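Local coordinates for glycerate kinase, putative (Thermotoga maritima, PDB 2B8N), which phosphorylates D-glycerate with ATP to give 2-phosphoglycerate and ADP, using magnesium, in the breakdown of serine through 3-hydroxypyruvate, at residues F35-V40 with A65-E70; V52-V57 with L130-G135; A61-K66 with H87-I92; R184-V189 with K250-V255; V195-S200 with H258-V263. All coordinates share one frame; numbering follows the deposited sequence.

Contact 1: residues F35-V40 with A65-E70; sequences FPDRAV and AKAAYE
Two carboxylates, those of Asp37 and Glu70, face each other across this helix pair without bonding, and each is held mainly by lysines. Lys66 NZ reaches Glu70 OE2 at 2.8 Å from above the carboxylate plane, a salt bridge within the one helix, while Lys41 bridges the two acids by pairing with Asp37 OD2 and with Glu70 OE1. The axes of segments 36-40 and 65-70 come within 8.5 Å and cross at -41°, one piece of the helical layer on one face of a Rossmann-like parallel sheet. The partner helix presents alanines here. The methyl of Ala67 points at the other helix and is met by two side chains: Asp37 OD1 lies 3.4 Å from Ala67 CB, and Val40 CB packs 4.0 Å from the same methyl. Asp37 gets there because its CG is anti to the backbone N, which swings the carboxylate across to the partner helix. Its OD1 stands 4.0 Å from Glu70 OE1, a like-charge proximity that Lys41 and Lys66 would probably offset; the latter remains beyond salt-bridge range of Asp37. Away from these charges the contact is apolar, with Ala68 also resting on Leu54 of strand 52-57. Val40, its CG1 likewise anti to the backbone N, extends that branch past Ala67 so that CG1 sits 3.9 Å from the backbone N of Ala68.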
# COMPACT_ATOMS: atom_id res chain seq x y z
N PHE A 35 -4.43 3.26 -10.58
CA PHE A 35 -3.27 4.01 -11.02
C PHE A 35 -3.50 5.42 -10.55
O PHE A 35 -4.63 5.89 -10.55
CB PHE A 35 -3.13 4.03 -12.53
CG PHE A 35 -2.40 2.85 -13.10
CD1 PHE A 35 -2.29 1.64 -12.40
CD2 PHE A 35 -1.87 2.92 -14.38
CE1 PHE A 35 -1.62 0.54 -12.98
CE2 PHE A 35 -1.21 1.83 -14.96
CZ PHE A 35 -1.07 0.65 -14.26
N PRO A 36 -2.43 6.11 -10.18
CA PRO A 36 -2.62 7.48 -9.68
C PRO A 36 -3.46 8.41 -10.60
O PRO A 36 -4.35 9.09 -10.11
CB PRO A 36 -1.18 8.01 -9.51
CG PRO A 36 -0.31 6.77 -9.45
CD PRO A 36 -1.01 5.72 -10.24
N ASP A 37 -3.17 8.40 -11.91
CA ASP A 37 -3.82 9.31 -12.86
C ASP A 37 -5.34 9.13 -12.83
O ASP A 37 -6.10 10.08 -12.63
CB ASP A 37 -3.28 9.10 -14.29
CG ASP A 37 -3.70 10.24 -15.26
OD1 ASP A 37 -3.15 11.37 -15.16
OD2 ASP A 37 -4.58 9.99 -16.12
N ARG A 38 -5.78 7.89 -13.01
CA ARG A 38 -7.18 7.61 -13.06
C ARG A 38 -7.84 7.83 -11.68
O ARG A 38 -8.98 8.31 -11.60
CB ARG A 38 -7.39 6.20 -13.61
CG ARG A 38 -8.81 5.67 -13.47
CD ARG A 38 -9.19 4.64 -14.52
NE ARG A 38 -10.29 3.82 -14.03
CZ ARG A 38 -10.59 2.61 -14.48
NH1 ARG A 38 -9.89 2.06 -15.46
NH2 ARG A 38 -11.61 1.94 -13.96
N ALA A 39 -7.15 7.50 -10.58
CA ALA A 39 -7.77 7.61 -9.24
C ALA A 39 -8.11 9.04 -8.88
O ALA A 39 -9.17 9.33 -8.30
CB ALA A 39 -6.85 7.01 -8.17
N VAL A 40 -7.18 9.92 -9.23
CA VAL A 40 -7.32 11.35 -9.00
C VAL A 40 -8.43 11.93 -9.88
O VAL A 40 -9.36 12.56 -9.39
CB VAL A 40 -5.98 12.08 -9.28
CG1 VAL A 40 -6.16 13.60 -9.30
CG2 VAL A 40 -4.96 11.70 -8.21
N ALA A 65 0.44 14.22 -8.54
CA ALA A 65 0.55 15.67 -8.72
C ALA A 65 0.25 16.04 -10.18
O ALA A 65 -0.58 16.89 -10.43
CB ALA A 65 1.94 16.16 -8.33
N LYS A 66 0.91 15.38 -11.12
CA LYS A 66 0.65 15.63 -12.53
C LYS A 66 -0.84 15.54 -12.90
O LYS A 66 -1.32 16.36 -13.68
CB LYS A 66 1.42 14.65 -13.41
CG LYS A 66 1.14 14.83 -14.90
CD LYS A 66 2.08 14.01 -15.75
CE LYS A 66 1.62 13.98 -17.20
NZ LYS A 66 0.36 13.21 -17.33
N ALA A 67 -1.54 14.54 -12.37
CA ALA A 67 -2.98 14.38 -12.66
C ALA A 67 -3.85 15.51 -12.07
O ALA A 67 -4.79 15.95 -12.70
CB ALA A 67 -3.47 13.01 -12.21
N ALA A 68 -3.50 15.99 -10.88
CA ALA A 68 -4.17 17.12 -10.24
C ALA A 68 -3.96 18.43 -11.00
O ALA A 68 -4.87 19.25 -11.12
CB ALA A 68 -3.66 17.28 -8.83
N TYR A 69 -2.75 18.62 -11.50
CA TYR A 69 -2.45 19.79 -12.30
C TYR A 69 -3.36 19.85 -13.51
O TYR A 69 -3.94 20.90 -13.84
CB TYR A 69 -0.99 19.75 -12.74
CG TYR A 69 -0.58 20.93 -13.55
CD1 TYR A 69 -0.72 22.22 -13.05
CD2 TYR A 69 -0.06 20.77 -14.82
CE1 TYR A 69 -0.34 23.31 -13.80
CE2 TYR A 69 0.32 21.84 -15.57
CZ TYR A 69 0.18 23.10 -15.06
OH TYR A 69 0.57 24.17 -15.82
N GLU A 70 -3.49 18.70 -14.17
CA GLU A 70 -4.32 18.58 -15.37
C GLU A 70 -5.80 18.83 -15.07
O GLU A 70 -6.50 19.40 -15.89
CB GLU A 70 -4.13 17.22 -16.05
CG GLU A 70 -2.75 17.05 -16.67
CD GLU A 70 -2.49 15.67 -17.23
OE1 GLU A 70 -3.42 14.83 -17.22
OE2 GLU A 70 -1.34 15.43 -17.67

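Contact 2: residues V52-V57 with L130-G135; sequences VILVAV and LFLLSG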
# COMPACT_ATOMS: atom_id res chain seq x y z
N VAL A 52 -5.65 26.63 -4.42
CA VAL A 52 -5.04 25.38 -3.98
C VAL A 52 -3.51 25.50 -3.87
O VAL A 52 -2.85 26.05 -4.77
CB VAL A 52 -5.46 24.17 -4.95
CG1 VAL A 52 -4.82 22.87 -4.56
CG2 VAL A 52 -6.99 24.00 -5.02
N ILE A 53 -2.98 25.06 -2.74
CA ILE A 53 -1.57 24.75 -2.59
C ILE A 53 -1.51 23.23 -2.58
O ILE A 53 -2.10 22.58 -1.74
CB ILE A 53 -0.97 25.34 -1.29
CG1 ILE A 53 -0.85 26.87 -1.39
CG2 ILE A 53 0.43 24.74 -1.02
CD1 ILE A 53 -2.15 27.62 -1.41
N LEU A 54 -0.78 22.67 -3.54
CA LEU A 54 -0.72 21.22 -3.72
C LEU A 54 0.55 20.70 -3.05
O LEU A 54 1.66 21.20 -3.32
CB LEU A 54 -0.75 20.88 -5.22
CG LEU A 54 -0.54 19.44 -5.74
CD1 LEU A 54 -1.06 19.31 -7.19
CD2 LEU A 54 0.94 19.00 -5.63
N VAL A 55 0.36 19.73 -2.14
CA VAL A 55 1.44 19.02 -1.48
C VAL A 55 1.25 17.51 -1.71
O VAL A 55 0.24 16.91 -1.27
CB VAL A 55 1.46 19.33 0.03
CG1 VAL A 55 2.56 18.52 0.73
CG2 VAL A 55 1.70 20.83 0.27
N ALA A 56 2.22 16.91 -2.40
CA ALA A 56 2.12 15.50 -2.78
C ALA A 56 3.33 14.81 -2.21
O ALA A 56 4.46 15.21 -2.52
CB ALA A 56 2.05 15.32 -4.29
N VAL A 57 3.07 13.79 -1.38
CA VAL A 57 4.10 13.02 -0.68
C VAL A 57 3.80 11.54 -0.84
O VAL A 57 2.68 11.11 -0.59
CB VAL A 57 4.16 13.38 0.82
CG1 VAL A 57 5.01 12.39 1.59
CG2 VAL A 57 4.71 14.74 0.99
N LEU A 130 -4.27 20.80 -0.99
CA LEU A 130 -4.61 19.55 -1.64
C LEU A 130 -3.50 18.55 -1.32
O LEU A 130 -2.42 18.61 -1.91
CB LEU A 130 -4.75 19.79 -3.15
CG LEU A 130 -4.86 18.50 -3.99
CD1 LEU A 130 -6.05 17.64 -3.49
CD2 LEU A 130 -4.95 18.81 -5.51
N PHE A 131 -3.77 17.67 -0.36
CA PHE A 131 -2.77 16.76 0.18
C PHE A 131 -2.85 15.41 -0.50
O PHE A 131 -3.73 14.62 -0.21
CB PHE A 131 -2.96 16.65 1.69
CG PHE A 131 -1.81 15.98 2.41
CD1 PHE A 131 -0.49 16.21 2.04
CD2 PHE A 131 -2.06 15.15 3.49
CE1 PHE A 131 0.56 15.59 2.72
CE2 PHE A 131 -1.02 14.54 4.18
CZ PHE A 131 0.29 14.75 3.79
N LEU A 132 -1.93 15.17 -1.43
CA LEU A 132 -1.92 13.93 -2.25
C LEU A 132 -0.96 12.93 -1.63
O LEU A 132 0.28 13.12 -1.66
CB LEU A 132 -1.49 14.25 -3.70
CG LEU A 132 -2.34 15.29 -4.43
CD1 LEU A 132 -1.66 15.77 -5.71
CD2 LEU A 132 -3.72 14.76 -4.73
N LEU A 133 -1.52 11.88 -1.04
CA LEU A 133 -0.73 10.99 -0.20
C LEU A 133 -0.73 9.55 -0.69
O LEU A 133 -1.78 9.00 -1.03
CB LEU A 133 -1.23 11.07 1.24
CG LEU A 133 -0.45 10.41 2.38
CD1 LEU A 133 0.99 10.91 2.51
CD2 LEU A 133 -1.21 10.61 3.68
N SER A 134 0.47 8.96 -0.73
CA SER A 134 0.68 7.53 -1.01
C SER A 134 1.73 6.95 -0.06
O SER A 134 2.21 7.67 0.81
CB SER A 134 1.09 7.32 -2.49
OG SER A 134 2.00 8.31 -2.93
N GLY A 135 2.09 5.68 -0.24
CA GLY A 135 3.08 4.97 0.61
C GLY A 135 4.43 5.64 0.82
O GLY A 135 4.90 6.39 -0.03
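Five backbone hydrogen bonds zip strand 52-57 to strand 128-133 in parallel register, Leu54 beside Leu130 through Val57 beside Leu133. Carbonyl and amide alternate regularly: Leu130 N donates to Ile53 O, Val55 N to Leu130 O, Leu132 N to Val55 O at 2.8 Å, Val57 N to Leu132 O, and Ser134 N to Val57 O at 3.1 Å. The bond to Leu132 O runs nearly along its C=O axis (172°), whereas those at Ile53 O and Leu130 O come from above the carbonyl plane.

The close packing is on the face that carries Leu54, Ala56, Leu130 and Leu132. Val52 CG1 crosses obliquely to within 3.4 Å of Leu130 CB. Leu132, with CG beside its backbone N, turns CD1 obliquely across Leu54, 3.8 Å from Leu54 CG, while its CB meets Ala56 CB at 3.7 Å. Helix 61-72 closes this face through Ala65, Ala68 and Met64. The other face is looser between the two strands: Val55 CG1 lies 4.0 Å from Phe131 CD1, crossing obliquely, and Val57 CB is 4.4 Å from Leu133 CD1. Phe131 finds a further neighbour in Phe185. Every touching residue is buried, and it is at Gly135, past the strand end, that the surface is approached.

Beyond Val57, Ala60 N bonds Ser134 OG. Strands 52-57 and 128-133 thus adjoin at the centre of a parallel sheet of order 3-2-1-4-5-6, the strand order of the Rossmann fold.

Contact 3: residues A61-K66 with H87-I92; sequences AWRMAK and HSEGPI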
# COMPACT_ATOMS: atom_id res chain seq x y z
N ALA A 61 3.84 10.12 -5.66
CA ALA A 61 3.58 11.55 -5.53
C ALA A 61 3.60 12.24 -6.87
O ALA A 61 2.74 13.06 -7.14
CB ALA A 61 4.55 12.22 -4.56
N TRP A 62 4.58 11.89 -7.71
CA TRP A 62 4.78 12.59 -8.95
C TRP A 62 3.59 12.41 -9.91
O TRP A 62 3.14 13.38 -10.53
CB TRP A 62 6.10 12.19 -9.60
CG TRP A 62 6.52 13.14 -10.67
CD1 TRP A 62 7.35 14.22 -10.54
CD2 TRP A 62 6.10 13.12 -12.04
NE1 TRP A 62 7.49 14.86 -11.75
CE2 TRP A 62 6.72 14.21 -12.68
CE3 TRP A 62 5.26 12.28 -12.78
CZ2 TRP A 62 6.53 14.47 -14.03
CZ3 TRP A 62 5.06 12.56 -14.12
CH2 TRP A 62 5.69 13.64 -14.74
N ARG A 63 3.06 11.19 -10.04
CA ARG A 63 1.96 11.00 -10.99
C ARG A 63 0.63 11.55 -10.47
O ARG A 63 -0.19 12.06 -11.24
CB ARG A 63 1.84 9.54 -11.43
CG ARG A 63 3.12 9.02 -12.09
CD ARG A 63 2.96 8.54 -13.53
NE ARG A 63 3.54 9.48 -14.51
CZ ARG A 63 3.89 9.17 -15.77
NH1 ARG A 63 3.73 7.95 -16.25
NH2 ARG A 63 4.41 10.09 -16.57
N MSE A 64 0.43 11.47 -9.16
CA MSE A 64 -0.75 12.06 -8.54
C MSE A 64 -0.73 13.60 -8.70
O MSE A 64 -1.77 14.20 -8.98
CB MSE A 64 -0.83 11.70 -7.07
CG MSE A 64 -1.06 10.23 -6.79
SE MSE A 64 -1.29 9.89 -4.86
CE MSE A 64 -3.01 10.78 -4.48
N ALA A 65 0.44 14.22 -8.54
CA ALA A 65 0.55 15.67 -8.72
C ALA A 65 0.25 16.04 -10.18
O ALA A 65 -0.58 16.89 -10.43
CB ALA A 65 1.94 16.16 -8.33
N LYS A 66 0.91 15.38 -11.12
CA LYS A 66 0.65 15.63 -12.53
C LYS A 66 -0.84 15.54 -12.90
O LYS A 66 -1.32 16.36 -13.68
CB LYS A 66 1.42 14.65 -13.41
CG LYS A 66 1.14 14.83 -14.90
CD LYS A 66 2.08 14.01 -15.75
CE LYS A 66 1.62 13.98 -17.20
NZ LYS A 66 0.36 13.21 -17.33
N HIS A 87 12.25 8.35 -8.48
CA HIS A 87 10.85 8.14 -8.76
C HIS A 87 10.20 9.30 -9.50
O HIS A 87 9.18 9.13 -10.16
CB HIS A 87 10.07 7.93 -7.46
CG HIS A 87 10.13 6.53 -6.93
ND1 HIS A 87 11.30 5.83 -6.80
CD2 HIS A 87 9.15 5.71 -6.48
CE1 HIS A 87 11.04 4.63 -6.30
NE2 HIS A 87 9.74 4.54 -6.10
N SER A 88 10.75 10.49 -9.35
CA SER A 88 10.18 11.65 -10.02
C SER A 88 10.54 11.60 -11.50
O SER A 88 11.60 11.09 -11.87
CB SER A 88 10.63 12.97 -9.36
OG SER A 88 11.99 13.28 -9.61
N GLU A 89 9.65 12.13 -12.33
CA GLU A 89 9.77 12.02 -13.79
C GLU A 89 9.85 13.38 -14.47
O GLU A 89 9.32 13.57 -15.57
CB GLU A 89 8.59 11.21 -14.34
CG GLU A 89 8.50 9.80 -13.82
CD GLU A 89 7.33 9.05 -14.41
OE1 GLU A 89 7.26 8.97 -15.66
OE2 GLU A 89 6.46 8.55 -13.65
N GLY A 90 10.50 14.34 -13.81
CA GLY A 90 10.76 15.66 -14.40
C GLY A 90 9.87 16.79 -13.92
O GLY A 90 9.14 16.62 -12.95
N PRO A 91 9.92 17.95 -14.60
CA PRO A 91 9.10 19.12 -14.27
C PRO A 91 7.59 18.88 -14.32
O PRO A 91 7.12 18.03 -15.08
CB PRO A 91 9.48 20.16 -15.35
CG PRO A 91 10.82 19.74 -15.84
CD PRO A 91 10.81 18.24 -15.75
N ILE A 92 6.86 19.62 -13.50
CA ILE A 92 5.42 19.76 -13.66
C ILE A 92 5.10 21.25 -13.56
O ILE A 92 5.02 21.81 -12.47
CB ILE A 92 4.64 18.97 -12.59
CG1 ILE A 92 5.16 17.54 -12.50
CG2 ILE A 92 3.14 18.97 -12.91
CD1 ILE A 92 4.36 16.64 -11.54
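The indole nitrogen of Trp62 is gripped by one hydrogen bond, NE1 to Gly90 O at 2.7 Å, which lies in the ring plane and uses a lone pair of the carbonyl (N-H...O angle 151°). Gly90 has a positive phi, and a CB there would jam against the carbonyl O of Glu89 and clash with Pro91 CD. With CG anti to its backbone N, Trp62 projects from the helix into the loop and is clasped on its two faces. Over one, Glu89 CB stands 3.6 Å from the centroid of the six-membered ring, only 3° off the normal, a CH-pi contact joined by the backbone N of Glu89. Over the opposite face Ile92 CD1 makes a second CH-pi contact, 3.7 Å from the centroid of the five-membered ring; the same methyl also touches Ala65 CB and Lys66 CB, both at 4.0 Å. Bond and clasp together would fix the rotation of the indole.

On the exposed side Arg63 bends at chi2 and chi3, and the carboxylate of Glu89 lies over one face of its guanidinium, the planes 46° apart. Glu89 OE2 is 3.2 Å from Arg63 NE, but out of the guanidinium plane, so the pairing is one of charges alone.

The loop between strands 76-84 and 96-100 lies against helix 61-72: Trp62 and Ile92 also pack on Ile97, Ser88 OG bonds Glu99, and Ala65 lies on strand 52-57.

Contact 4: residues R184-V189 with K250-V255; sequences RFAERV and KHLSNV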
# COMPACT_ATOMS: atom_id res chain seq x y z
N ARG A 184 -0.27 17.20 13.33
CA ARG A 184 0.40 18.52 13.41
C ARG A 184 0.46 19.29 12.08
O ARG A 184 0.37 20.53 12.06
CB ARG A 184 1.78 18.35 14.04
CG ARG A 184 1.64 18.05 15.52
CD ARG A 184 2.93 17.93 16.27
NE ARG A 184 2.78 18.27 17.69
CZ ARG A 184 3.45 17.69 18.68
NH1 ARG A 184 4.32 16.72 18.44
NH2 ARG A 184 3.25 18.08 19.93
N PHE A 185 0.58 18.55 11.00
CA PHE A 185 0.53 19.12 9.67
C PHE A 185 -0.78 19.86 9.43
O PHE A 185 -0.75 20.98 8.98
CB PHE A 185 0.75 18.04 8.61
CG PHE A 185 0.75 18.57 7.22
CD1 PHE A 185 1.60 19.61 6.85
CD2 PHE A 185 -0.11 18.05 6.27
CE1 PHE A 185 1.60 20.11 5.56
CE2 PHE A 185 -0.10 18.53 4.98
CZ PHE A 185 0.76 19.57 4.63
N ALA A 186 -1.91 19.24 9.75
CA ALA A 186 -3.24 19.89 9.62
C ALA A 186 -3.34 21.08 10.55
O ALA A 186 -4.00 22.09 10.24
CB ALA A 186 -4.38 18.91 9.93
N GLU A 187 -2.68 20.93 11.69
CA GLU A 187 -2.64 21.98 12.68
C GLU A 187 -1.84 23.18 12.17
O GLU A 187 -2.16 24.31 12.50
CB GLU A 187 -2.05 21.43 13.98
CG GLU A 187 -1.75 22.46 15.03
CD GLU A 187 -1.47 21.86 16.38
OE1 GLU A 187 -0.55 21.04 16.50
OE2 GLU A 187 -2.18 22.22 17.34
N ARG A 188 -0.80 22.95 11.35
CA ARG A 188 -0.03 24.08 10.78
C ARG A 188 -0.72 24.72 9.58
O ARG A 188 -0.60 25.91 9.33
CB ARG A 188 1.33 23.61 10.32
CG ARG A 188 2.28 23.27 11.42
CD ARG A 188 3.04 24.48 11.91
NE ARG A 188 4.39 24.08 12.28
CZ ARG A 188 5.52 24.49 11.70
NH1 ARG A 188 5.52 25.36 10.71
NH2 ARG A 188 6.68 24.02 12.14
N VAL A 189 -1.45 23.91 8.84
CA VAL A 189 -2.23 24.39 7.70
C VAL A 189 -3.34 25.35 8.16
O VAL A 189 -3.66 26.32 7.47
CB VAL A 189 -2.80 23.21 6.94
CG1 VAL A 189 -3.91 23.65 5.97
CG2 VAL A 189 -1.68 22.52 6.18
N LYS A 250 -5.76 16.70 19.64
CA LYS A 250 -6.75 15.67 20.02
C LYS A 250 -7.99 15.71 19.11
O LYS A 250 -8.73 14.74 19.03
CB LYS A 250 -7.12 15.81 21.51
CG LYS A 250 -5.93 15.51 22.49
CD LYS A 250 -5.58 13.99 22.55
CE LYS A 250 -4.14 13.72 23.04
NZ LYS A 250 -3.07 13.77 21.98
N HIS A 251 -8.15 16.80 18.37
CA HIS A 251 -9.28 17.01 17.48
C HIS A 251 -8.81 17.93 16.36
O HIS A 251 -7.95 18.78 16.57
CB HIS A 251 -10.42 17.67 18.27
CG HIS A 251 -10.07 19.03 18.82
ND1 HIS A 251 -9.59 19.22 20.11
CD2 HIS A 251 -10.12 20.27 18.26
CE1 HIS A 251 -9.37 20.51 20.31
NE2 HIS A 251 -9.67 21.17 19.21
N LEU A 252 -9.37 17.73 15.16
CA LEU A 252 -9.06 18.58 14.00
C LEU A 252 -10.38 19.00 13.34
O LEU A 252 -11.23 18.17 13.10
CB LEU A 252 -8.19 17.82 12.98
CG LEU A 252 -6.82 17.25 13.40
CD1 LEU A 252 -6.20 16.39 12.31
CD2 LEU A 252 -5.85 18.32 13.78
N SER A 253 -10.55 20.29 13.07
CA SER A 253 -11.78 20.79 12.46
C SER A 253 -11.63 21.12 10.97
O SER A 253 -12.62 21.36 10.30
CB SER A 253 -12.24 22.04 13.20
OG SER A 253 -11.16 22.95 13.38
N ASN A 254 -10.40 21.13 10.46
CA ASN A 254 -10.13 21.61 9.10
C ASN A 254 -9.69 20.51 8.11
O ASN A 254 -8.83 20.75 7.26
CB ASN A 254 -9.05 22.71 9.14
CG ASN A 254 -7.69 22.16 9.52
OD1 ASN A 254 -7.60 21.17 10.25
ND2 ASN A 254 -6.63 22.79 9.02
N VAL A 255 -10.29 19.33 8.19
CA VAL A 255 -9.85 18.21 7.34
C VAL A 255 -10.99 17.46 6.64
O VAL A 255 -12.00 17.16 7.24
CB VAL A 255 -9.07 17.18 8.15
CG1 VAL A 255 -8.74 15.97 7.30
CG2 VAL A 255 -7.79 17.80 8.73
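Helix 184-189 passes a non-helical run, 250-255, that leads into strand 255-261, and the nearest alpha carbons, those of Ala186 and Asn254, stand 7.1 Å apart. The methyl of Ala186 points toward segment 250-255 and is the apolar centre of the contact. Val255 CG2 meets Ala186 CB at 3.8 Å and Leu252 CD1 meets it at 3.9 Å, so that two branched side chains from one run share a single small group. Leu252 reaches it with CG beside its own backbone N.

The polar part belongs to Asn254. Its CG occupies the crowded position between backbone N and carbonyl carbon, and this places the amide beside the helix. ND2 donates to Ala186 O at 3.0 Å with an N-H...O angle of 161°; the acceptor lies near the amide plane, although the nitrogen itself stands above the plane of the Ala186 carbonyl. The same ND2 also bonds Ala192 O, so one buried amide nitrogen ties the helix and the chain leaving it to the loop. Val189 CG1 flanks it, 4.2 Å from ND2. An alanine at Asn254 would remove both bonds and would probably loosen the hold of the loop on helix 184-189 and on the chain that follows it.

Phe185, on another flank of helix 184-189, packs against helix 107-120, which Val189 also touches. Asn254 in turn shares backbone hydrogen bonding with Val194 of strand 193-199.

Contact 5: residues V195-S200 with H258-V263; sequences VALVLS and HLIGNV
Strands 193-199 and 255-261 run parallel as the fifth and the last strand of the Rossmann-like sheet, and a beta bulge interrupts their register between Val198 and Leu199. The hydrogen bonds trace the shift. His258 N donates to Ala196 O and Val198 N to His258 O, both nearly along the C=O axis. Val198 O then accepts twice, from Ile260 N at 2.9 Å and weakly from Gly261 N at 3.4 Å, after which Ser200 N donates to Gly261 O at 2.9 Å, nearly straight at 170°.

Apolar packing falls on both faces. Beside Val198, Leu259 lies pointing the same way, its CD2 4.0 Å from Val198 CB. On the face bearing Leu197 and Leu199, Leu197 crosses Ile260 at about a right angle, with CB 3.9 Å from Ile260 CG2, and its CD2 reaches His258 CB at 4.0 Å. An alanine at Leu197 would remove the terminal methyls and would probably loosen the packing on Ile260 and His258. Leu199 CD1 lies 3.5 Å from Gly261 CA, where a CB on Gly261 would clash with it.

Polar side chains gather at the strand ends: Ser200 OG and Asn262 ND2 share Asp205, while Asn262 OD1 caps Lys265 N at the start of the next helix. There one water donates to Ser200 O and accepts from Val263 N, the latter at 3.2 Å.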
# COMPACT_ATOMS: atom_id res chain seq x y z
N VAL A 195 -7.72 19.15 2.23
CA VAL A 195 -8.46 18.11 1.49
C VAL A 195 -7.47 17.05 1.00
O VAL A 195 -6.71 17.29 0.06
CB VAL A 195 -9.28 18.62 0.27
CG1 VAL A 195 -10.19 17.52 -0.25
CG2 VAL A 195 -10.13 19.82 0.61
N ALA A 196 -7.50 15.88 1.64
CA ALA A 196 -6.53 14.84 1.33
C ALA A 196 -7.10 13.76 0.41
O ALA A 196 -8.23 13.27 0.59
CB ALA A 196 -6.03 14.19 2.62
N LEU A 197 -6.30 13.42 -0.59
CA LEU A 197 -6.54 12.24 -1.41
C LEU A 197 -5.46 11.20 -1.07
O LEU A 197 -4.24 11.45 -1.23
CB LEU A 197 -6.52 12.57 -2.89
CG LEU A 197 -7.50 13.63 -3.43
CD1 LEU A 197 -7.62 13.45 -4.94
CD2 LEU A 197 -8.89 13.62 -2.77
N VAL A 198 -5.93 10.04 -0.62
CA VAL A 198 -5.07 9.01 -0.11
C VAL A 198 -5.13 7.76 -0.99
O VAL A 198 -6.20 7.26 -1.36
CB VAL A 198 -5.47 8.65 1.32
CG1 VAL A 198 -4.54 7.59 1.89
CG2 VAL A 198 -5.44 9.88 2.19
N LEU A 199 -3.95 7.26 -1.30
CA LEU A 199 -3.80 6.02 -2.05
C LEU A 199 -3.20 5.03 -1.07
O LEU A 199 -2.01 5.08 -0.81
CB LEU A 199 -2.89 6.29 -3.25
CG LEU A 199 -2.74 5.26 -4.34
CD1 LEU A 199 -3.91 4.31 -4.41
CD2 LEU A 199 -2.59 6.00 -5.65
N SER A 200 -4.04 4.17 -0.49
CA SER A 200 -3.66 3.40 0.69
C SER A 200 -3.00 2.04 0.44
O SER A 200 -3.58 1.13 -0.19
CB SER A 200 -4.88 3.17 1.57
OG SER A 200 -4.62 2.13 2.50
N HIS A 258 -10.48 11.67 1.56
CA HIS A 258 -11.07 10.76 0.59
C HIS A 258 -10.04 9.69 0.20
O HIS A 258 -8.93 10.00 -0.17
CB HIS A 258 -11.49 11.53 -0.65
CG HIS A 258 -12.27 12.76 -0.34
ND1 HIS A 258 -13.65 12.78 -0.29
CD2 HIS A 258 -11.86 14.02 -0.04
CE1 HIS A 258 -14.05 14.00 0.02
NE2 HIS A 258 -12.99 14.77 0.18
N LEU A 259 -10.45 8.42 0.32
CA LEU A 259 -9.63 7.28 -0.09
C LEU A 259 -9.90 7.07 -1.56
O LEU A 259 -10.97 6.57 -1.92
CB LEU A 259 -9.98 6.00 0.69
CG LEU A 259 -9.62 5.92 2.18
CD1 LEU A 259 -10.31 4.72 2.87
CD2 LEU A 259 -8.12 5.84 2.35
N ILE A 260 -8.95 7.45 -2.41
CA ILE A 260 -9.11 7.31 -3.86
C ILE A 260 -8.57 5.97 -4.39
O ILE A 260 -8.92 5.53 -5.47
CB ILE A 260 -8.54 8.54 -4.66
CG1 ILE A 260 -7.02 8.57 -4.66
CG2 ILE A 260 -9.09 9.84 -4.08
CD1 ILE A 260 -6.45 9.60 -5.55
N GLY A 261 -7.72 5.30 -3.63
CA GLY A 261 -7.34 3.95 -3.98
C GLY A 261 -7.13 3.09 -2.77
O GLY A 261 -6.61 3.54 -1.77
N ASN A 262 -7.53 1.84 -2.88
CA ASN A 262 -7.27 0.85 -1.83
C ASN A 262 -7.62 -0.52 -2.38
O ASN A 262 -8.10 -0.63 -3.49
CB ASN A 262 -8.13 1.15 -0.61
CG ASN A 262 -9.60 1.09 -0.92
OD1 ASN A 262 -10.00 0.65 -2.01
ND2 ASN A 262 -10.42 1.53 0.03
N VAL A 263 -7.42 -1.56 -1.60
CA VAL A 263 -7.66 -2.92 -2.14
C VAL A 263 -9.16 -3.19 -2.48
O VAL A 263 -9.49 -4.00 -3.37
CB VAL A 263 -7.07 -3.99 -1.19
CG1 VAL A 263 -7.94 -4.19 0.03
CG2 VAL A 263 -6.83 -5.30 -1.92
O HOH W 1 -5.16 -1.28 0.69

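In the fold
Contacts 2 and 5 are successive pairings in one parallel sheet, joined where Leu133 N meets Leu197 O at 2.8 Å, a probable hydrogen bond. Contacts 1 and 3 share helix 61-72, which rests on contact 2 (Ala65 CA to Leu132 CD1, 3.7 Å). Selenomethionine Met64 extends from that helix to contact 5, its CE 3.8 Å from Ile260 CD1, and Ile260 in turn meets Val40 of contact 1. Contact 4 lies on the sheet's other face, its centre about 15 Å from that of contact 2, where Phe185 CE2 touches Phe131 CE1 at 3.8 Å; its helix 184-189 precedes strand 193-199 of contact 5. None of the five contacts includes a bound substrate, nucleotide or metal.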